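Succinoglycan biosynthesis protein (Bacillus cereus ATCC 14579, PDB 3B55) binds a calcium ion and belongs to the erythromycin esterase-like family, may take part in succinoglycan biosynthesis, and catalyses a reaction that is not established. Local coordinates at residues K99-V102 with S103-F107. The protein carries 1 engineered substitution. Numbering follows the deposited sequence.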
loop_
_atom_site.group_PDB
_atom_site.type_symbol
_atom_site.label_atom_id
_atom_site.label_comp_id
_atom_site.label_asym_id
_atom_site.label_seq_id
_atom_site.Cartn_x
_atom_site.Cartn_y
_atom_site.Cartn_z
ATOM N N LYS A 99 -0.307 7.556 13.094
ATOM C CA LYS A 99 -0.693 7.976 14.438
ATOM C C LYS A 99 -1.298 9.372 14.413
ATOM O O LYS A 99 -2.342 9.619 15.008
ATOM C CB LYS A 99 0.526 8.012 15.353
ATOM C CG LYS A 99 0.758 6.777 16.193
ATOM C CD LYS A 99 1.801 7.100 17.248
ATOM C CE LYS A 99 1.851 6.054 18.335
ATOM N NZ LYS A 99 2.787 6.464 19.413
ATOM N N TYR A 100 -0.613 10.291 13.737
ATOM C CA TYR A 100 -1.079 11.666 13.629
ATOM C C TYR A 100 -2.403 11.763 12.866
ATOM O O TYR A 100 -3.343 12.415 13.320
ATOM C CB TYR A 100 -0.038 12.521 12.914
ATOM C CG TYR A 100 -0.498 13.941 12.735
ATOM C CD1 TYR A 100 -0.473 14.836 13.805
ATOM C CD2 TYR A 100 -1.048 14.373 11.525
ATOM C CE1 TYR A 100 -0.987 16.119 13.683
ATOM C CE2 TYR A 100 -1.569 15.655 11.393
ATOM C CZ TYR A 100 -1.538 16.519 12.476
ATOM O OH TYR A 100 -2.083 17.777 12.368
ATOM N N LEU A 101 -2.460 11.128 11.697
ATOM C CA LEU A 101 -3.658 11.144 10.875
ATOM C C LEU A 101 -4.852 10.502 11.589
ATOM O O LEU A 101 -5.979 10.961 11.448
ATOM C CB LEU A 101 -3.385 10.441 9.534
ATOM C CG LEU A 101 -2.434 11.184 8.576
ATOM C CD1 LEU A 101 -2.233 10.387 7.298
ATOM C CD2 LEU A 101 -3.002 12.543 8.235
ATOM N N VAL A 102 -4.608 9.449 12.360
ATOM C CA VAL A 102 -5.696 8.788 13.082
ATOM C C VAL A 102 -6.250 9.633 14.237
ATOM O O VAL A 102 -7.463 9.805 14.361
ATOM C CB VAL A 102 -5.250 7.425 13.660
ATOM C CG1 VAL A 102 -6.281 6.924 14.668
ATOM C CG2 VAL A 102 -5.077 6.403 12.532
ATOM N N SER A 103 -5.369 10.167 15.079
ATOM C CA SER A 103 -5.830 10.949 16.223
ATOM C C SER A 103 -6.075 12.443 15.995
ATOM O O SER A 103 -6.673 13.098 16.845
ATOM C CB SER A 103 -4.874 10.750 17.407
ATOM O OG SER A 103 -3.521 10.893 17.022
ATOM N N GLU A 104 -5.635 12.985 14.863
ATOM C CA GLU A 104 -5.848 14.403 14.590
ATOM C C GLU A 104 -6.682 14.695 13.349
ATOM O O GLU A 104 -7.291 15.761 13.245
ATOM C CB GLU A 104 -4.513 15.135 14.460
ATOM C CG GLU A 104 -3.697 15.194 15.738
ATOM C CD GLU A 104 -4.444 15.860 16.874
ATOM O OE1 GLU A 104 -4.905 17.007 16.693
ATOM O OE2 GLU A 104 -4.570 15.239 17.950
ATOM N N LYS A 105 -6.726 13.763 12.404
ATOM C CA LYS A 105 -7.490 14.023 11.191
ATOM C C LYS A 105 -8.617 13.058 10.858
ATOM O O LYS A 105 -9.063 13.010 9.717
ATOM C CB LYS A 105 -6.537 14.143 9.998
ATOM C CG LYS A 105 -5.505 15.266 10.148
ATOM C CD LYS A 105 -5.583 16.321 9.036
ATOM C CE LYS A 105 -6.941 16.995 8.980
ATOM N NZ LYS A 105 -6.937 18.217 8.124
ATOM N N GLY A 106 -9.064 12.289 11.845
ATOM C CA GLY A 106 -10.171 11.363 11.640
ATOM C C GLY A 106 -10.019 10.144 10.738
ATOM O O GLY A 106 -11.028 9.559 10.327
ATOM N N PHE A 107 -8.796 9.726 10.427
ATOM C CA PHE A 107 -8.645 8.550 9.575
ATOM C C PHE A 107 -8.917 7.286 10.377
ATOM O O PHE A 107 -8.383 7.095 11.471
ATOM C CB PHE A 107 -7.259 8.525 8.921
ATOM C CG PHE A 107 -7.118 9.523 7.808
ATOM C CD1 PHE A 107 -6.876 10.861 8.084
ATOM C CD2 PHE A 107 -7.312 9.138 6.490
ATOM C CE1 PHE A 107 -6.834 11.808 7.062
ATOM C CE2 PHE A 107 -7.274 10.077 5.459
ATOM C CZ PHE A 107 -7.034 11.417 5.748
HETATM O O HOH W 1 -9.564 8.640 13.559
#
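With chi1 of 178°, Tyr100 swings CG away from its own backbone N and places its ring alongside the next helical turn, where Glu104 CB sits over one face, displaced toward the rim, in a CH-pi contact 4.0 Å from the ring centroid. Glu104 CG presses on the same side, 3.5 Å from Tyr100 CE1, before a bend at chi2 carries the carboxylate outward. In Ser103 a chi1 of 48° folds OG back onto the helix, so that the hydroxyl donates to Lys99 O at 2.7 Å. Ser103 N reaches Lys99 O from the other face of that carbonyl, at 3.1 Å, and the one oxygen is gripped twice by a single residue.

Leu101 O is also doubly held. Lys105 N donates to Leu101 O at 3.1 Å. Phe107 N donates to Leu101 O at 3.2 Å, nearly straight (170°). The two come from opposite faces of the carbonyl, both well out of its plane. This same oxygen lies at the edge of the Phe107 ring, whose CD1 packs 3.8 Å from Leu101 CB as the two side chains run side by side toward Val78 of strand 77-82. A water joins Val102 O to Phe107 O, while Lys105 NZ bonds to Lys69 O and Gly73 O, tying the turn to helix 68-72 and the loop after it.

Gly106, with positive phi, turns the chain off the helix axis: this is a C-terminal cap in which a glycine in the left-handed region follows the last turn and Phe107 N bonds back to Leu101 O, ending helix 88-104 in the beta-alpha-beta crossover from strand 77-82 to parallel strand 109-112.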